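Local coordinates for 4-amino-4-deoxy-L-arabinose transferase or related glycosyltransferases of PMT family (Cupriavidus metallidurans, PDB 5EZM), which probably transfers 4-amino-4-deoxy-L-arabinose from a polyprenyl phosphate carrier onto lipid A, as a zinc-binding membrane glycosyltransferase of the GT-C fold, at residues A[129-134]-A[178-183]; A[286-291]-A[342-347]; A[475-480]-A[497-502]; A[537-542]-A[567-572]. All coordinates share one frame; numbering follows the deposited sequence.

Contact 1: A[129-134]-A[178-183]; sequences ARRWFG and GQHPDA
The imidazole of His180 has Arg131 over one face, with NE 3.6 Å above the ring plane and off toward the rim, and the CD of its own neighbour Pro181 over the opposite face. His180 in turn presents its edge to Trp132: CD2 sits over the centre of the indole six-membered ring, an edge-to-face pair with planes at 56°. At the edge of that indole, CZ2 comes 3.3 Å from Gln179 O. Trp132 CH2 also touches Pro181 CD at 3.7 Å. Arg131 gets there with CG anti to the backbone N (chi1 -180°) and a bend at chi2, which lays CD over the imidazole as a CH-pi contact at 4.2 Å from CD to the ring centroid. The NH2 end goes on to Ala183 CB, 3.6 Å away. A bent bond from Asp182 N to His180 ND1, 3.1 Å, helps to hold the ring's rotation within a type I turn from His180 to Ala183. Trp132 NE1 bonds to Leu176 O, and a bound lipid touches Arg131. The end of membrane helix 112-133 is thereby docked on the surface loop joining helices 160-178 and 185-206, part of the helical bundle of the GT-C fold.

Contact 2: A[286-291]-A[342-347]; sequences FYFLPL and RSKLPG. With MPG ([(Z)-octadec-9-enyl] (2R)-2,3-bis(oxidanyl)propanoate), chain Q; MPG ([(Z)-octadec-9-enyl] (2R)-2,3-bis(oxidanyl)propanoate), chain B.
No hydrogen bond joins residues 286-291 to 342-347; carbon contacts carry most of the meeting. The first kind is CH-pi: Lys344 CB lies over the face of Tyr287, 4.0 Å from the ring centroid, and its CD continues along the ring toward Tyr287 CB. Tyr287 takes this position with CG anti to the backbone N (chi1 176°), and its CD2 also sits over the centre of the Phe288 ring. The lysine's charged end leads elsewhere, with NZ bonding to Ser341 O and Gly283 O. In the apolar group, Leu291 sets both methyls against Pro346, CD1 lying 3.7 Å from Pro346 CB. Elsewhere oxygen meets carbon: Tyr287 OH abuts Pro346 CD, and Phe288 turns its edge, CE1 and CZ, to Leu345 O in the ring plane. Lipid forms the last group: the hydrocarbon tail of the chain Q MPG brings C10 to 3.5 Å from Tyr287 CE1 and C9 to 3.7 Å from Pro290 CG, and the chain B lipid places C7 at the Tyr287 edge. Leu345 lies about 7 Å from zinc ligand His270, side chain to side chain. Phe288 packs on Phe335, Phe338 and Ser339, so the start of helix 288-295 is wedged against helix 323-339 and the loop leading to helix 352-365.

Contact 3: A[475-480]-A[497-502]; sequences QKLTPE and LRHPLM
His499 is the centre of this meeting, a buried ring that residues 475-480 approach from two directions. Leu477 comes over one face: its CD2 stands 4.2 Å from the imidazole centroid, 16° off the ring normal, in a CH-pi contact displaced toward the rim. The same methyl touches Leu497 CD1 at 4.0 Å, where the two leucines cross at about a right angle, so one methyl of Leu477 touches both Leu497, at the end of helix 493-497, and His499. From the edge comes backbone: Thr478 O lies near the ring plane, 3.1 Å from His499 NE2, with Pro479 O 3.4 Å from that same NE2.

The ring is set by its own torsion, with CG anti to the backbone N (chi1 -167°), and by a bond from ND1 to Pro500 O at 3.0 Å, bent to 132° and reaching that carbonyl from above its plane. A weak bond links NE2 to Met481 O. Carbonyl oxygens around both nitrogens would probably favour the protonated ring. An alanine here would remove the ring and is likely to leave Leu477 without its platform and the two loops less firmly joined.

Further out, a Schellman motif at Arg498 ends helix 493-497 and turns the chain toward His499, and Leu483 packs on His499 from strand 483-486. Leu501 N bonds to Asn81 OD1. The contact thus joins the loops entering two neighbouring parallel strands, 483-486 and 502-504, the strands of a beta-alpha-beta crossover with helix 493-497 between them, in the C-terminal domain.

Contact 4: A[537-542]-A[567-572]; sequences PAMAVM and VVANVA
The best-held polar atom is Asn570 ND2, gripped by two hydrogen bonds, to Trp532 O and Gln536 O. OD1 of the same amide accepts one more, from Ala538 N at 2.9 Å, which makes three for the group. This last bond is nearly straight at the hydrogen (164°), though the donor stands 36° above the amide plane. CG takes the crowded position between backbone N and carbonyl carbon (chi1 60°), which swings the amide across to the backbone of Ala538, just before strand 539-542. Asn570 N adds a longer bond, 3.3 Å to Ala538 O, nearly along the C=O axis. An alanine here would remove all three amide bonds and would probably loosen the anchorage of the chain around Ala538 to the end of strand 566-569.

Further along, Ala540 and Val568 form the hydrogen-bonded pair, with Ala540 N to Val568 O and Val568 N to Ala540 O both 2.9 Å. Non-hydrogen-bonded pairs flank it: Met539 with Ala569, and Val541 with Val567, whose CG2 atoms meet at 3.9 Å as the two valines lie side by side, pointing the same way. On the other face, Val568 CG2 takes Ala540 CB at 4.0 Å and Met542 CE at 3.8 Å, the bent methionine crossing the valine at about a right angle.

Ile473 of helix 470-474 packs on the face of Met539 and Val567, and Trp532 of helix 525-534 on that of Ala540 and Val568. The strands are an antiparallel pair inside the mixed five-stranded sheet of the C-terminal domain, with helices over both faces.

The four contacts follow one another along the chain, each closing before the next opens. Contacts 1 and 2 belong to the helical membrane part, their centres about 33 Å apart; contact 1 is at the surface and contact 2 lies about 14 Å from the chain's centre. Contacts 3 and 4 share the C-terminal domain, contact 3 in loops leading into strands 483-486 and 502-504, contact 4 between strands of the same sheet. Their centres are about 11 Å apart, and they touch where Met539 CE packs 3.7 Å from Lys476 CB. Contact 1 is about 62 Å from contact 4, centre to centre, across the middle of the molecule. Helix-and-loop packing thus gives way to a mixed alpha/beta domain built on a five-stranded sheet.

Contact 1: A[129-134]-A[178-183]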
loop_
_atom_site.group_PDB
_atom_site.type_symbol
_atom_site.label_atom_id
_atom_site.label_comp_id
_atom_site.label_asym_id
_atom_site.label_seq_id
_atom_site.Cartn_x
_atom_site.Cartn_y
_atom_site.Cartn_z
ATOM N N ALA A 129 6.889 18.914 11.453
ATOM C CA ALA A 129 7.032 18.839 12.903
ATOM C C ALA A 129 8.201 19.685 13.386
ATOM O O ALA A 129 8.078 20.419 14.372
ATOM C CB ALA A 129 7.205 17.386 13.341
ATOM N N ARG A 130 9.346 19.600 12.700
ATOM C CA ARG A 130 10.503 20.396 13.097
ATOM C C ARG A 130 10.224 21.884 12.951
ATOM O O ARG A 130 10.663 22.692 13.779
ATOM C CB ARG A 130 11.727 20.000 12.272
ATOM N N ARG A 131 9.487 22.264 11.906
ATOM C CA ARG A 131 9.166 23.671 11.697
ATOM C C ARG A 131 8.284 24.210 12.818
ATOM O O ARG A 131 8.581 25.255 13.406
ATOM C CB ARG A 131 8.485 23.849 10.342
ATOM C CG ARG A 131 8.105 25.281 10.007
ATOM C CD ARG A 131 9.334 26.154 9.848
ATOM N NE ARG A 131 9.040 27.374 9.104
ATOM C CZ ARG A 131 9.896 28.379 8.953
ATOM N NH1 ARG A 131 11.101 28.311 9.502
ATOM N NH2 ARG A 131 9.546 29.453 8.258
ATOM N N TRP A 132 7.197 23.504 13.135
ATOM C CA TRP A 132 6.220 24.033 14.082
ATOM C C TRP A 132 6.540 23.716 15.536
ATOM O O TRP A 132 6.238 24.530 16.415
ATOM C CB TRP A 132 4.822 23.502 13.756
ATOM C CG TRP A 132 4.152 24.220 12.632
ATOM C CD1 TRP A 132 4.059 23.808 11.336
ATOM C CD2 TRP A 132 3.473 25.479 12.702
ATOM N NE1 TRP A 132 3.366 24.731 10.593
ATOM C CE2 TRP A 132 2.995 25.768 11.410
ATOM C CE3 TRP A 132 3.224 26.389 13.733
ATOM C CZ2 TRP A 132 2.279 26.925 11.120
ATOM C CZ3 TRP A 132 2.515 27.541 13.444
ATOM C CH2 TRP A 132 2.051 27.799 12.149
ATOM N N PHE A 133 7.139 22.559 15.818
ATOM C CA PHE A 133 7.308 22.114 17.193
ATOM C C PHE A 133 8.750 21.849 17.602
ATOM O O PHE A 133 8.994 21.586 18.785
ATOM C CB PHE A 133 6.473 20.850 17.443
ATOM C CG PHE A 133 5.033 20.992 17.043
ATOM C CD1 PHE A 133 4.183 21.817 17.759
ATOM C CD2 PHE A 133 4.531 20.302 15.952
ATOM C CE1 PHE A 133 2.857 21.950 17.397
ATOM C CE2 PHE A 133 3.205 20.428 15.587
ATOM C CZ PHE A 133 2.367 21.255 16.309
ATOM N N GLY A 134 9.702 21.905 16.683
ATOM C CA GLY A 134 11.106 21.831 17.037
ATOM C C GLY A 134 11.720 20.487 16.688
ATOM O O GLY A 134 11.058 19.563 16.212
ATOM N N GLY A 178 3.643 26.136 4.685
ATOM C CA GLY A 178 3.257 27.397 4.077
ATOM C C GLY A 178 2.496 28.331 4.993
ATOM O O GLY A 178 2.412 29.528 4.706
ATOM N N GLN A 179 1.941 27.816 6.087
ATOM C CA GLN A 179 1.163 28.628 7.010
ATOM C C GLN A 179 1.946 29.023 8.254
ATOM O O GLN A 179 1.346 29.488 9.229
ATOM C CB GLN A 179 -0.120 27.893 7.404
ATOM C CG GLN A 179 -1.049 27.619 6.235
ATOM C CD GLN A 179 -1.423 28.882 5.484
ATOM O OE1 GLN A 179 -1.713 29.913 6.087
ATOM N NE2 GLN A 179 -1.412 28.807 4.160
ATOM N N HIS A 180 3.262 28.856 8.247
ATOM C CA HIS A 180 4.061 29.308 9.380
ATOM C C HIS A 180 4.280 30.812 9.282
ATOM O O HIS A 180 4.673 31.307 8.220
ATOM C CB HIS A 180 5.403 28.585 9.427
ATOM C CG HIS A 180 6.105 28.704 10.745
ATOM N ND1 HIS A 180 6.878 29.794 11.082
ATOM C CD2 HIS A 180 6.149 27.869 11.810
ATOM C CE1 HIS A 180 7.368 29.625 12.297
ATOM N NE2 HIS A 180 6.941 28.465 12.762
ATOM N N PRO A 181 4.027 31.568 10.354
ATOM C CA PRO A 181 4.179 33.031 10.264
ATOM C C PRO A 181 5.594 33.475 9.943
ATOM O O PRO A 181 5.778 34.442 9.193
ATOM C CB PRO A 181 3.731 33.514 11.651
ATOM C CG PRO A 181 2.890 32.408 12.195
ATOM C CD PRO A 181 3.490 31.143 11.656
ATOM N N ASP A 182 6.605 32.790 10.480
ATOM C CA ASP A 182 8.001 33.173 10.255
ATOM C C ASP A 182 8.497 32.864 8.832
ATOM O O ASP A 182 9.716 32.910 8.608
ATOM C CB ASP A 182 8.902 32.485 11.282
ATOM C CG ASP A 182 8.624 32.943 12.703
ATOM O OD1 ASP A 182 8.280 34.130 12.888
ATOM O OD2 ASP A 182 8.750 32.119 13.635
ATOM N N ALA A 183 7.619 32.558 7.882
ATOM C CA ALA A 183 8.005 32.331 6.498
ATOM C C ALA A 183 7.663 33.553 5.657
ATOM O O ALA A 183 6.644 34.213 5.885
ATOM C CB ALA A 183 7.307 31.094 5.931
#

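Contact 2: A[286-291]-A[342-347]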
loop_
_atom_site.group_PDB
_atom_site.type_symbol
_atom_site.label_atom_id
_atom_site.label_comp_id
_atom_site.label_asym_id
_atom_site.label_seq_id
_atom_site.Cartn_x
_atom_site.Cartn_y
_atom_site.Cartn_z
ATOM N N PHE A 286 -17.867 0.854 12.194
ATOM C CA PHE A 286 -16.698 0.661 13.042
ATOM C C PHE A 286 -15.578 -0.097 12.331
ATOM O O PHE A 286 -14.661 -0.600 12.992
ATOM C CB PHE A 286 -17.096 -0.074 14.323
ATOM C CG PHE A 286 -18.398 0.384 14.906
ATOM C CD1 PHE A 286 -18.465 1.545 15.655
ATOM C CD2 PHE A 286 -19.556 -0.350 14.707
ATOM C CE1 PHE A 286 -19.665 1.967 16.193
ATOM C CE2 PHE A 286 -20.758 0.065 15.242
ATOM C CZ PHE A 286 -20.813 1.226 15.986
ATOM N N TYR A 287 -15.631 -0.176 10.997
ATOM C CA TYR A 287 -14.699 -1.017 10.251
ATOM C C TYR A 287 -13.251 -0.598 10.480
ATOM O O TYR A 287 -12.380 -1.448 10.704
ATOM C CB TYR A 287 -15.052 -0.971 8.764
ATOM C CG TYR A 287 -14.101 -1.716 7.858
ATOM C CD1 TYR A 287 -14.203 -3.089 7.688
ATOM C CD2 TYR A 287 -13.111 -1.040 7.154
ATOM C CE1 TYR A 287 -13.341 -3.771 6.857
ATOM C CE2 TYR A 287 -12.242 -1.713 6.319
ATOM C CZ TYR A 287 -12.360 -3.079 6.174
ATOM O OH TYR A 287 -11.495 -3.756 5.341
ATOM N N PHE A 288 -12.974 0.701 10.440
ATOM C CA PHE A 288 -11.612 1.211 10.534
ATOM C C PHE A 288 -11.150 1.436 11.968
ATOM O O PHE A 288 -10.063 1.986 12.172
ATOM C CB PHE A 288 -11.482 2.516 9.745
ATOM C CG PHE A 288 -11.640 2.346 8.266
ATOM C CD1 PHE A 288 -10.608 1.823 7.504
ATOM C CD2 PHE A 288 -12.815 2.711 7.635
ATOM C CE1 PHE A 288 -10.744 1.667 6.139
ATOM C CE2 PHE A 288 -12.959 2.556 6.268
ATOM C CZ PHE A 288 -11.922 2.034 5.519
ATOM N N LEU A 289 -11.947 1.028 12.968
ATOM C CA LEU A 289 -11.538 1.245 14.356
ATOM C C LEU A 289 -10.435 0.278 14.777
ATOM O O LEU A 289 -9.367 0.737 15.224
ATOM C CB LEU A 289 -12.761 1.189 15.276
ATOM C CG LEU A 289 -12.549 1.583 16.735
ATOM C CD1 LEU A 289 -11.827 2.918 16.827
ATOM C CD2 LEU A 289 -13.884 1.636 17.465
ATOM N N PRO A 290 -10.597 -1.048 14.654
ATOM C CA PRO A 290 -9.451 -1.928 14.919
ATOM C C PRO A 290 -8.321 -1.738 13.931
ATOM O O PRO A 290 -7.175 -2.060 14.260
ATOM C CB PRO A 290 -10.053 -3.335 14.818
ATOM C CG PRO A 290 -11.195 -3.175 13.900
ATOM C CD PRO A 290 -11.773 -1.827 14.221
ATOM N N LEU A 291 -8.603 -1.224 12.731
ATOM C CA LEU A 291 -7.533 -0.946 11.778
ATOM C C LEU A 291 -6.672 0.219 12.247
ATOM O O LEU A 291 -5.441 0.154 12.184
ATOM C CB LEU A 291 -8.114 -0.660 10.395
ATOM C CG LEU A 291 -8.546 -1.884 9.593
ATOM C CD1 LEU A 291 -9.317 -1.451 8.362
ATOM C CD2 LEU A 291 -7.335 -2.703 9.199
ATOM N N ARG A 342 -19.578 3.487 1.578
ATOM C CA ARG A 342 -20.101 2.151 1.303
ATOM C C ARG A 342 -18.967 1.149 1.125
ATOM O O ARG A 342 -18.889 0.145 1.842
ATOM C CB ARG A 342 -20.998 2.182 0.064
ATOM N N SER A 343 -18.078 1.406 0.170
ATOM C CA SER A 343 -16.925 0.547 -0.055
ATOM C C SER A 343 -15.840 0.855 0.970
ATOM O O SER A 343 -15.433 2.011 1.127
ATOM C CB SER A 343 -16.395 0.743 -1.476
ATOM O OG SER A 343 -15.232 -0.034 -1.707
ATOM N N LYS A 344 -15.374 -0.179 1.673
ATOM C CA LYS A 344 -14.350 -0.029 2.701
ATOM C C LYS A 344 -13.250 -1.055 2.478
ATOM O O LYS A 344 -13.516 -2.261 2.452
ATOM C CB LYS A 344 -14.938 -0.188 4.106
ATOM C CG LYS A 344 -16.000 0.832 4.464
ATOM C CD LYS A 344 -16.346 0.751 5.936
ATOM C CE LYS A 344 -17.575 1.570 6.257
ATOM N NZ LYS A 344 -18.773 1.024 5.561
ATOM N N LEU A 345 -12.024 -0.574 2.316
ATOM C CA LEU A 345 -10.816 -1.380 2.289
ATOM C C LEU A 345 -9.822 -0.788 3.276
ATOM O O LEU A 345 -9.797 0.432 3.476
ATOM C CB LEU A 345 -10.190 -1.426 0.886
ATOM C CG LEU A 345 -10.826 -2.315 -0.190
ATOM C CD1 LEU A 345 -12.192 -1.799 -0.624
ATOM C CD2 LEU A 345 -9.900 -2.414 -1.391
ATOM N N PRO A 346 -8.996 -1.624 3.913
ATOM C CA PRO A 346 -8.120 -1.104 4.982
ATOM C C PRO A 346 -7.204 0.024 4.536
ATOM O O PRO A 346 -7.112 1.049 5.227
ATOM C CB PRO A 346 -7.332 -2.348 5.422
ATOM C CG PRO A 346 -7.485 -3.333 4.306
ATOM C CD PRO A 346 -8.834 -3.073 3.719
ATOM N N GLY A 347 -6.543 -0.128 3.386
ATOM C CA GLY A 347 -5.635 0.893 2.890
ATOM C C GLY A 347 -6.232 2.285 2.818
ATOM O O GLY A 347 -5.492 3.269 2.927
HETATM C C2 MPG Q . -6.066 -4.587 17.025
HETATM C C3 MPG Q . -5.992 -5.758 16.053
HETATM C C4 MPG Q . -6.393 -5.362 14.640
HETATM C C5 MPG Q . -7.343 -6.382 13.988
HETATM C C6 MPG Q . -7.858 -5.901 12.622
HETATM C C7 MPG Q . -9.283 -6.404 12.320
HETATM C C8 MPG Q . -9.917 -5.655 11.123
HETATM C C9 MPG Q . -11.466 -5.694 11.142
HETATM C C10 MPG Q . -12.081 -4.877 9.973
HETATM C C1 MPG Q . -5.544 -4.949 18.416
HETATM C C2 MPG B . -15.655 -3.782 16.752
HETATM C C3 MPG B . -15.683 -3.284 15.312
HETATM C C4 MPG B . -15.917 -4.409 14.317
HETATM C C5 MPG B . -15.691 -3.969 12.860
HETATM C C6 MPG B . -16.469 -4.851 11.871
HETATM C C7 MPG B . -16.270 -4.419 10.407
HETATM C C8 MPG B . -17.342 -5.023 9.466
HETATM C C1 MPG B . -15.274 -2.675 17.742
#

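Contact 3: A[475-480]-A[497-502]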
loop_
_atom_site.group_PDB
_atom_site.type_symbol
_atom_site.label_atom_id
_atom_site.label_comp_id
_atom_site.label_asym_id
_atom_site.label_seq_id
_atom_site.Cartn_x
_atom_site.Cartn_y
_atom_site.Cartn_z
ATOM N N GLN A 475 9.195 -23.599 -19.065
ATOM C CA GLN A 475 10.011 -24.471 -19.903
ATOM C C GLN A 475 9.340 -24.748 -21.243
ATOM O O GLN A 475 10.026 -24.890 -22.263
ATOM C CB GLN A 475 10.303 -25.781 -19.168
ATOM C CG GLN A 475 11.294 -26.693 -19.885
ATOM C CD GLN A 475 11.426 -28.055 -19.227
ATOM O OE1 GLN A 475 10.911 -28.281 -18.132
ATOM N NE2 GLN A 475 12.113 -28.973 -19.900
ATOM N N LYS A 476 8.007 -24.809 -21.267
ATOM C CA LYS A 476 7.267 -25.102 -22.485
ATOM C C LYS A 476 6.398 -23.956 -22.982
ATOM O O LYS A 476 5.947 -24.006 -24.131
ATOM C CB LYS A 476 6.383 -26.342 -22.285
ATOM C CG LYS A 476 7.167 -27.626 -22.099
ATOM C CD LYS A 476 8.035 -27.915 -23.316
ATOM C CE LYS A 476 8.825 -29.202 -23.141
ATOM N NZ LYS A 476 9.734 -29.146 -21.958
ATOM N N LEU A 477 6.150 -22.932 -22.168
ATOM C CA LEU A 477 5.315 -21.807 -22.571
ATOM C C LEU A 477 6.155 -20.759 -23.292
ATOM O O LEU A 477 7.211 -20.349 -22.799
ATOM C CB LEU A 477 4.623 -21.186 -21.357
ATOM C CG LEU A 477 3.726 -19.973 -21.621
ATOM C CD1 LEU A 477 2.540 -20.359 -22.492
ATOM C CD2 LEU A 477 3.254 -19.342 -20.313
ATOM N N THR A 478 5.679 -20.327 -24.454
ATOM C CA THR A 478 6.316 -19.311 -25.273
ATOM C C THR A 478 5.488 -18.030 -25.274
ATOM O O THR A 478 4.291 -18.053 -24.965
ATOM C CB THR A 478 6.485 -19.816 -26.712
ATOM O OG1 THR A 478 5.200 -19.903 -27.340
ATOM C CG2 THR A 478 7.136 -21.187 -26.719
ATOM N N PRO A 479 6.094 -16.882 -25.606
ATOM C CA PRO A 479 5.316 -15.632 -25.607
ATOM C C PRO A 479 4.224 -15.591 -26.663
ATOM O O PRO A 479 3.201 -14.929 -26.447
ATOM C CB PRO A 479 6.380 -14.550 -25.845
ATOM C CG PRO A 479 7.536 -15.269 -26.437
ATOM C CD PRO A 479 7.529 -16.631 -25.823
ATOM N N GLU A 480 4.400 -16.271 -27.797
ATOM C CA GLU A 480 3.344 -16.317 -28.800
ATOM C C GLU A 480 2.241 -17.310 -28.453
ATOM O O GLU A 480 1.211 -17.328 -29.135
ATOM C CB GLU A 480 3.926 -16.655 -30.176
ATOM C CG GLU A 480 4.672 -17.980 -30.247
ATOM C CD GLU A 480 6.138 -17.853 -29.866
ATOM O OE1 GLU A 480 6.547 -16.759 -29.415
ATOM O OE2 GLU A 480 6.881 -18.846 -30.025
ATOM N N LEU A 497 5.599 -15.288 -14.957
ATOM C CA LEU A 497 5.833 -15.875 -16.269
ATOM C C LEU A 497 6.264 -14.852 -17.311
ATOM O O LEU A 497 6.695 -15.252 -18.399
ATOM C CB LEU A 497 4.575 -16.596 -16.756
ATOM C CG LEU A 497 4.240 -17.887 -16.015
ATOM C CD1 LEU A 497 2.892 -18.417 -16.456
ATOM C CD2 LEU A 497 5.327 -18.923 -16.239
ATOM N N ARG A 498 6.175 -13.557 -17.001
ATOM C CA ARG A 498 6.366 -12.491 -17.982
ATOM C C ARG A 498 5.477 -12.735 -19.199
ATOM O O ARG A 498 5.909 -12.652 -20.351
ATOM C CB ARG A 498 7.838 -12.366 -18.390
ATOM C CG ARG A 498 8.847 -12.486 -17.251
ATOM C CD ARG A 498 8.832 -11.265 -16.356
ATOM N NE ARG A 498 10.032 -11.163 -15.525
ATOM C CZ ARG A 498 10.092 -11.497 -14.237
ATOM N NH1 ARG A 498 9.013 -11.961 -13.618
ATOM N NH2 ARG A 498 11.229 -11.361 -13.564
ATOM N N HIS A 499 4.211 -13.057 -18.929
ATOM C CA HIS A 499 3.289 -13.505 -19.966
ATOM C C HIS A 499 1.845 -13.211 -19.564
ATOM O O HIS A 499 1.384 -13.688 -18.520
ATOM C CB HIS A 499 3.484 -14.998 -20.222
ATOM C CG HIS A 499 2.807 -15.498 -21.459
ATOM N ND1 HIS A 499 1.438 -15.588 -21.572
ATOM C CD2 HIS A 499 3.312 -15.950 -22.632
ATOM C CE1 HIS A 499 1.128 -16.066 -22.764
ATOM N NE2 HIS A 499 2.247 -16.295 -23.427
ATOM N N PRO A 500 1.105 -12.445 -20.360
ATOM C CA PRO A 500 -0.255 -12.064 -19.971
ATOM C C PRO A 500 -1.241 -13.208 -20.132
ATOM O O PRO A 500 -1.052 -14.130 -20.928
ATOM C CB PRO A 500 -0.599 -10.920 -20.937
ATOM C CG PRO A 500 0.694 -10.549 -21.600
ATOM C CD PRO A 500 1.518 -11.792 -21.609
ATOM N N LEU A 501 -2.320 -13.122 -19.358
ATOM C CA LEU A 501 -3.422 -14.065 -19.476
ATOM C C LEU A 501 -4.373 -13.635 -20.582
ATOM O O LEU A 501 -4.629 -12.442 -20.772
ATOM C CB LEU A 501 -4.195 -14.158 -18.159
ATOM C CG LEU A 501 -3.557 -14.841 -16.953
ATOM C CD1 LEU A 501 -4.491 -14.741 -15.764
ATOM C CD2 LEU A 501 -3.252 -16.293 -17.271
ATOM N N MET A 502 -4.906 -14.610 -21.311
ATOM C CA MET A 502 -6.031 -14.373 -22.208
ATOM C C MET A 502 -7.299 -14.773 -21.466
ATOM O O MET A 502 -7.575 -15.966 -21.291
ATOM C CB MET A 502 -5.892 -15.143 -23.516
ATOM C CG MET A 502 -7.094 -14.964 -24.424
ATOM S SD MET A 502 -6.765 -15.448 -26.123
ATOM C CE MET A 502 -5.425 -14.323 -26.514
#

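Contact 4: A[537-542]-A[567-572]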
loop_
_atom_site.group_PDB
_atom_site.type_symbol
_atom_site.label_atom_id
_atom_site.label_comp_id
_atom_site.label_asym_id
_atom_site.label_seq_id
_atom_site.Cartn_x
_atom_site.Cartn_y
_atom_site.Cartn_z
ATOM N N PRO A 537 -2.005 -24.757 -30.274
ATOM C CA PRO A 537 -1.559 -25.278 -28.976
ATOM C C PRO A 537 -1.385 -24.146 -27.976
ATOM O O PRO A 537 -0.750 -23.128 -28.267
ATOM C CB PRO A 537 -0.226 -25.962 -29.303
ATOM C CG PRO A 537 0.220 -25.334 -30.580
ATOM C CD PRO A 537 -1.041 -25.068 -31.342
ATOM N N ALA A 538 -1.966 -24.324 -26.795
ATOM C CA ALA A 538 -1.929 -23.289 -25.774
ATOM C C ALA A 538 -1.986 -23.936 -24.398
ATOM O O ALA A 538 -2.149 -25.151 -24.260
ATOM C CB ALA A 538 -3.073 -22.289 -25.956
ATOM N N MET A 539 -1.835 -23.100 -23.376
ATOM C CA MET A 539 -1.975 -23.501 -21.988
ATOM C C MET A 539 -3.152 -22.760 -21.374
ATOM O O MET A 539 -3.704 -21.828 -21.963
ATOM C CB MET A 539 -0.696 -23.219 -21.189
ATOM C CG MET A 539 0.487 -24.072 -21.586
ATOM S SD MET A 539 1.895 -23.821 -20.492
ATOM C CE MET A 539 3.107 -24.893 -21.262
ATOM N N ALA A 540 -3.531 -23.183 -20.171
ATOM C CA ALA A 540 -4.634 -22.556 -19.459
ATOM C C ALA A 540 -4.402 -22.680 -17.962
ATOM O O ALA A 540 -3.856 -23.683 -17.490
ATOM C CB ALA A 540 -5.978 -23.185 -19.840
ATOM N N VAL A 541 -4.814 -21.649 -17.228
ATOM C CA VAL A 541 -4.770 -21.626 -15.771
ATOM C C VAL A 541 -6.204 -21.627 -15.267
ATOM O O VAL A 541 -7.040 -20.856 -15.756
ATOM C CB VAL A 541 -4.008 -20.397 -15.243
ATOM C CG1 VAL A 541 -3.964 -20.410 -13.724
ATOM C CG2 VAL A 541 -2.606 -20.354 -15.814
ATOM N N MET A 542 -6.496 -22.490 -14.297
ATOM C CA MET A 542 -7.844 -22.562 -13.750
ATOM C C MET A 542 -7.762 -22.996 -12.296
ATOM O O MET A 542 -6.700 -23.371 -11.801
ATOM C CB MET A 542 -8.720 -23.521 -14.559
ATOM C CG MET A 542 -8.244 -24.963 -14.521
ATOM S SD MET A 542 -8.918 -25.942 -15.875
ATOM C CE MET A 542 -8.173 -25.122 -17.282
ATOM N N VAL A 567 -2.577 -25.820 -14.043
ATOM C CA VAL A 567 -2.085 -25.280 -15.306
ATOM C C VAL A 567 -1.941 -26.434 -16.284
ATOM O O VAL A 567 -1.154 -27.365 -16.045
ATOM C CB VAL A 567 -0.752 -24.537 -15.135
ATOM C CG1 VAL A 567 -0.304 -23.952 -16.467
ATOM C CG2 VAL A 567 -0.884 -23.449 -14.078
ATOM N N VAL A 568 -2.680 -26.361 -17.392
ATOM C CA VAL A 568 -2.817 -27.466 -18.329
ATOM C C VAL A 568 -2.437 -27.001 -19.731
ATOM O O VAL A 568 -2.278 -25.809 -19.998
ATOM C CB VAL A 568 -4.246 -28.043 -18.329
ATOM C CG1 VAL A 568 -4.634 -28.499 -16.930
ATOM C CG2 VAL A 568 -5.226 -27.004 -18.840
ATOM N N ALA A 569 -2.297 -27.975 -20.630
ATOM C CA ALA A 569 -2.073 -27.732 -22.048
ATOM C C ALA A 569 -3.005 -28.624 -22.861
ATOM O O ALA A 569 -3.521 -29.630 -22.366
ATOM C CB ALA A 569 -0.615 -27.987 -22.447
ATOM N N ASN A 570 -3.236 -28.237 -24.116
ATOM C CA ASN A 570 -4.126 -28.985 -24.997
ATOM C C ASN A 570 -3.388 -29.943 -25.919
ATOM O O ASN A 570 -4.029 -30.612 -26.734
ATOM C CB ASN A 570 -4.995 -28.032 -25.831
ATOM C CG ASN A 570 -4.184 -27.105 -26.709
ATOM O OD1 ASN A 570 -2.967 -26.982 -26.555
ATOM N ND2 ASN A 570 -4.863 -26.429 -27.630
ATOM N N VAL A 571 -2.065 -30.023 -25.814
ATOM C CA VAL A 571 -1.276 -31.024 -26.517
ATOM C C VAL A 571 -0.399 -31.735 -25.495
ATOM O O VAL A 571 0.124 -31.108 -24.567
ATOM C CB VAL A 571 -0.432 -30.403 -27.651
ATOM C CG1 VAL A 571 -1.338 -29.778 -28.698
ATOM C CG2 VAL A 571 0.519 -29.367 -27.106
ATOM N N ALA A 572 -0.255 -33.053 -25.654
ATOM C CA ALA A 572 0.448 -33.841 -24.648
ATOM C C ALA A 572 1.925 -33.473 -24.560
ATOM O O ALA A 572 2.539 -33.632 -23.499
ATOM C CB ALA A 572 0.287 -35.331 -24.944
#